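Uncharacterized protein (Trypanosoma congolense, PDB 4E40) is the trypanosome cell-surface haptoglobin-hemoglobin receptor, a helical bundle that probably binds haptoglobin-hemoglobin for the uptake of heme iron. Local coordinates at residues Glu106-Ala109 / Lys110-Glu114; Lys148-Asn152 / Gln153-Glu157. All blocks are in the same frame, centred on the assembly; numbering follows the deposited sequence.

Contact 1 of 2, residues Glu106-Ala109 / Lys110-Glu114. Unlike the reference sequence in segment 110-114: Val112 (reference Ala).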
# COMPACT_ATOMS: atom_id res chain seq x y z
N GLU A 106 18.50 -3.25 7.15
CA GLU A 106 17.95 -4.43 6.44
C GLU A 106 16.46 -4.54 6.54
O GLU A 106 15.79 -4.90 5.55
CB GLU A 106 18.61 -5.73 6.93
CG GLU A 106 19.97 -5.92 6.30
CD GLU A 106 19.91 -5.66 4.77
OE1 GLU A 106 18.99 -6.18 4.04
OE2 GLU A 106 20.78 -4.89 4.33
N ILE A 107 15.91 -4.23 7.72
CA ILE A 107 14.46 -4.20 7.84
C ILE A 107 13.85 -3.13 6.95
O ILE A 107 12.81 -3.43 6.29
CB ILE A 107 14.00 -4.01 9.29
CG1 ILE A 107 14.35 -5.25 10.05
CG2 ILE A 107 12.45 -3.80 9.32
CD1 ILE A 107 14.18 -5.10 11.55
N VAL A 108 14.43 -1.92 6.90
CA VAL A 108 13.97 -0.83 6.03
C VAL A 108 13.98 -1.32 4.57
O VAL A 108 13.01 -1.10 3.84
CB VAL A 108 14.84 0.42 6.15
CG1 VAL A 108 14.45 1.44 5.02
CG2 VAL A 108 14.64 1.04 7.53
N ALA A 109 15.02 -2.02 4.17
CA ALA A 109 15.10 -2.49 2.77
C ALA A 109 13.99 -3.46 2.50
O ALA A 109 13.41 -3.44 1.39
CB ALA A 109 16.46 -3.20 2.55
N LYS A 110 13.71 -4.36 3.47
CA LYS A 110 12.67 -5.38 3.30
C LYS A 110 11.32 -4.70 3.13
O LYS A 110 10.53 -5.11 2.25
CB LYS A 110 12.62 -6.37 4.48
CG LYS A 110 13.83 -7.31 4.56
CD LYS A 110 13.84 -8.20 5.81
CE LYS A 110 15.14 -9.04 5.91
NZ LYS A 110 15.58 -9.60 4.61
N LYS A 111 11.08 -3.66 3.93
CA LYS A 111 9.77 -2.97 3.87
C LYS A 111 9.63 -2.21 2.59
O LYS A 111 8.48 -2.11 2.05
CB LYS A 111 9.54 -2.02 5.08
CG LYS A 111 9.60 -2.74 6.40
CD LYS A 111 8.62 -3.87 6.62
CE LYS A 111 9.16 -4.73 7.74
NZ LYS A 111 8.10 -5.58 8.31
N VAL A 112 10.70 -1.57 2.15
CA VAL A 112 10.66 -0.87 0.87
C VAL A 112 10.27 -1.88 -0.23
O VAL A 112 9.40 -1.60 -1.06
CB VAL A 112 12.00 -0.28 0.50
CG1 VAL A 112 12.12 0.09 -0.98
CG2 VAL A 112 12.29 0.95 1.42
N ASN A 113 10.93 -3.03 -0.24
CA ASN A 113 10.60 -4.04 -1.28
C ASN A 113 9.20 -4.56 -1.15
O ASN A 113 8.51 -4.75 -2.21
CB ASN A 113 11.66 -5.17 -1.24
CG ASN A 113 13.00 -4.73 -1.84
OD1 ASN A 113 13.04 -3.85 -2.69
ND2 ASN A 113 14.07 -5.31 -1.39
N GLU A 114 8.70 -4.72 0.08
CA GLU A 114 7.33 -5.16 0.29
C GLU A 114 6.36 -4.12 -0.26
O GLU A 114 5.36 -4.50 -0.91
CB GLU A 114 7.02 -5.45 1.75
CG GLU A 114 7.77 -6.75 2.12
CD GLU A 114 7.74 -7.14 3.61
OE1 GLU A 114 7.39 -6.31 4.45
OE2 GLU A 114 8.17 -8.28 3.93
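Val112 N donates to Val108 O at 2.9 Å and Lys111 N to Ile107 O at 2.9 Å, the two central bonds of an alpha-helical turn in the long helix 82-147. Lys110 N reaches Glu106 O and Asn113 N reaches Ala109 O in the same i to i+4 pattern, the Val112 bond being the straightest of the four at 165°. Beyond the backbone, the ammonium of Lys111 has its main partner on another helix, a salt bridge to Glu218 of helix 192-246. Within the turn its NZ keeps a long salt bridge to Glu114 OE1 at 4.0 Å, a distant second to Glu218. The route to them is a bend at the second torsion (chi2 -59°), which brings Lys111 CE to 3.8 Å from Ile107 CG2. These two side chains run side by side in the same direction, the methylene lying against the CG2 branch while Ile107 also touches Ala222. On the buried side, Val108 CG1 meets Val112 CG2 at 4.2 Å, a loose apolar contact, where Val108 touches Ser53 and Val112 touches Arg50 of helix 28-73 and Leu219 of helix 192-246. On the exposed side Lys110 leans back over the preceding turn, its CG 3.3 Å from Glu106 O, yet Lys110 NZ and Glu106 OE1, opposite in charge, stay 4.9 Å apart without contact. Asn113 OD1 takes a weak hydrogen bond from Arg50. Lys52, which binds heme in another structure of this protein though no heme is bound here, has its side chain about 7 Å from that of Val108. One helical turn thus divides its chemistry by face: valines pack into the three-helix bundle, and Lys111 spends its aliphatic stem on Ile107 and its charge chiefly on Glu218.

Contact 2 of 2, residues Lys148-Asn152 / Gln153-Glu157. Unlike the reference sequence in segment 148-152: Asn152 (reference Asp). Unlike the reference sequence in segment 153-157: Glu157 (reference Lys).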
# COMPACT_ATOMS: atom_id res chain seq x y z
N LYS A 148 -37.10 0.64 -21.22
CA LYS A 148 -37.86 1.80 -21.73
C LYS A 148 -38.80 1.40 -22.87
O LYS A 148 -39.74 2.16 -23.18
CB LYS A 148 -36.91 2.92 -22.20
CG LYS A 148 -36.23 3.67 -21.07
CD LYS A 148 -35.30 4.74 -21.66
CE LYS A 148 -34.39 5.32 -20.59
NZ LYS A 148 -33.71 6.57 -21.05
N GLU A 149 -38.59 0.23 -23.48
CA GLU A 149 -39.48 -0.26 -24.53
C GLU A 149 -40.41 -1.35 -24.04
O GLU A 149 -41.14 -1.94 -24.85
CB GLU A 149 -38.68 -0.84 -25.71
CG GLU A 149 -37.47 -0.05 -26.14
CD GLU A 149 -37.80 1.23 -26.89
OE1 GLU A 149 -36.84 1.94 -27.28
OE2 GLU A 149 -39.00 1.53 -27.11
N SER A 150 -40.38 -1.67 -22.75
CA SER A 150 -41.24 -2.72 -22.19
C SER A 150 -42.74 -2.50 -22.46
O SER A 150 -43.24 -1.36 -22.38
CB SER A 150 -41.05 -2.84 -20.69
OG SER A 150 -41.73 -3.96 -20.22
N GLU A 151 -43.42 -3.61 -22.70
CA GLU A 151 -44.89 -3.66 -22.79
C GLU A 151 -45.53 -3.55 -21.41
O GLU A 151 -46.71 -3.23 -21.30
CB GLU A 151 -45.35 -4.99 -23.42
CG GLU A 151 -44.62 -5.38 -24.69
CD GLU A 151 -45.34 -4.92 -25.94
OE1 GLU A 151 -45.76 -5.81 -26.70
OE2 GLU A 151 -45.47 -3.68 -26.14
N ASN A 152 -44.75 -3.83 -20.36
CA ASN A 152 -45.27 -3.69 -19.02
C ASN A 152 -45.17 -2.18 -18.72
O ASN A 152 -44.06 -1.63 -18.64
CB ASN A 152 -44.43 -4.56 -18.05
CG ASN A 152 -44.81 -4.37 -16.61
OD1 ASN A 152 -45.19 -3.29 -16.19
ND2 ASN A 152 -44.73 -5.44 -15.84
N GLN A 153 -46.32 -1.51 -18.58
CA GLN A 153 -46.34 -0.05 -18.41
C GLN A 153 -45.57 0.42 -17.16
O GLN A 153 -44.96 1.50 -17.19
CB GLN A 153 -47.79 0.51 -18.39
CG GLN A 153 -48.53 0.12 -17.09
CD GLN A 153 -49.77 0.96 -16.75
OE1 GLN A 153 -50.88 0.44 -16.78
NE2 GLN A 153 -49.57 2.23 -16.38
N TYR A 154 -45.56 -0.39 -16.08
CA TYR A 154 -44.90 -0.01 -14.83
C TYR A 154 -43.35 -0.09 -15.03
O TYR A 154 -42.62 0.75 -14.54
CB TYR A 154 -45.29 -0.90 -13.63
CG TYR A 154 -46.77 -0.93 -13.38
CD1 TYR A 154 -47.39 0.16 -12.78
CD2 TYR A 154 -47.52 -2.01 -13.77
CE1 TYR A 154 -48.78 0.18 -12.58
CE2 TYR A 154 -48.92 -2.02 -13.59
CZ TYR A 154 -49.53 -0.92 -12.98
OH TYR A 154 -50.88 -0.89 -12.80
N VAL A 155 -42.91 -1.13 -15.70
CA VAL A 155 -41.48 -1.26 -16.05
C VAL A 155 -41.05 -0.10 -16.93
O VAL A 155 -40.05 0.56 -16.66
CB VAL A 155 -41.18 -2.61 -16.72
CG1 VAL A 155 -39.80 -2.64 -17.34
CG2 VAL A 155 -41.35 -3.76 -15.73
N LYS A 156 -41.86 0.17 -17.98
CA LYS A 156 -41.47 1.23 -18.93
C LYS A 156 -41.38 2.60 -18.22
O LYS A 156 -40.44 3.33 -18.42
CB LYS A 156 -42.49 1.29 -20.09
CG LYS A 156 -42.28 2.55 -20.93
CD LYS A 156 -43.48 2.74 -21.86
CE LYS A 156 -43.21 2.08 -23.20
NZ LYS A 156 -43.73 2.94 -24.32
N GLU A 157 -42.38 2.92 -17.40
CA GLU A 157 -42.43 4.11 -16.64
C GLU A 157 -41.24 4.24 -15.70
O GLU A 157 -40.55 5.27 -15.64
CB GLU A 157 -43.78 4.23 -15.89
CG GLU A 157 -43.88 5.48 -15.04
CD GLU A 157 -43.61 6.75 -15.84
OE1 GLU A 157 -43.02 7.73 -15.28
OE2 GLU A 157 -43.96 6.78 -17.05
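Asn152 sends its side chain across the first turn of helix 153-160 and meets Val155 at about a right angle. Its CB lies 3.9 Å from Val155 CG2, and the next atom, CG, comes closer to the same methyl, at 3.6 Å. CG stands anti to the backbone N (chi1 174°), which carries the amide over the opening turn. At the tip the two branches part: ND2 stays beside Val155 CG2, whereas OD1 accepts from two backbone amides. The bond from Val155 N spans 3.2 Å and is straight, at 167°, and its donor stands well above the amide carbonyl plane. Tyr154 N is nearer, 2.9 Å from OD1, yet its N-H points poorly and the bond is weak. OD1 also lies at the edge of the Tyr154 ring, while Gln153 CG covers one ring face. The main chain of Asn152 takes part as well, its O accepting from Lys156 N at 2.9 Å in the first regular helical bond. Ahead of the cap, Ser150 OG accepts from Asn152 N at 3.0 Å, and Ser150 CB rests 3.6 Å from Val155 CG1, so the valine is flanked by serine and asparagine. Lys156, bent at its last two torsions, packs its methylenes along the loop backbone, with CE against the carbonyl oxygens of Lys148 and Ser150. Val155 is the buried residue here and touches Val15 of helix 12-26; Tyr154 touches Ser12. Asn152 OD1 thus takes up two amide N-H groups that have no preceding helical turn to bond to. The arrangement is an asparagine N-cap preceded by an ST turn, starting a short helix just after the long helix 82-147 ends.

Contacts 1 and 2 are in series along the chain, their centres 60 Å apart and their nearest atoms about 45 Å apart, with no touch between them. Contact 1 is partly buried in mid-helix 82-147, where it packs against helices 28-73 and 192-246 near the heme-binding residues; contact 2 is a surface contact at one end of the elongated fold, away from those sites, between the loop after that helix and helix 153-160. Regular backbone bonds and an interhelical salt bridge mark the first. In the second, side-chain oxygens bind backbone amides, as suits a helix start rather than its middle.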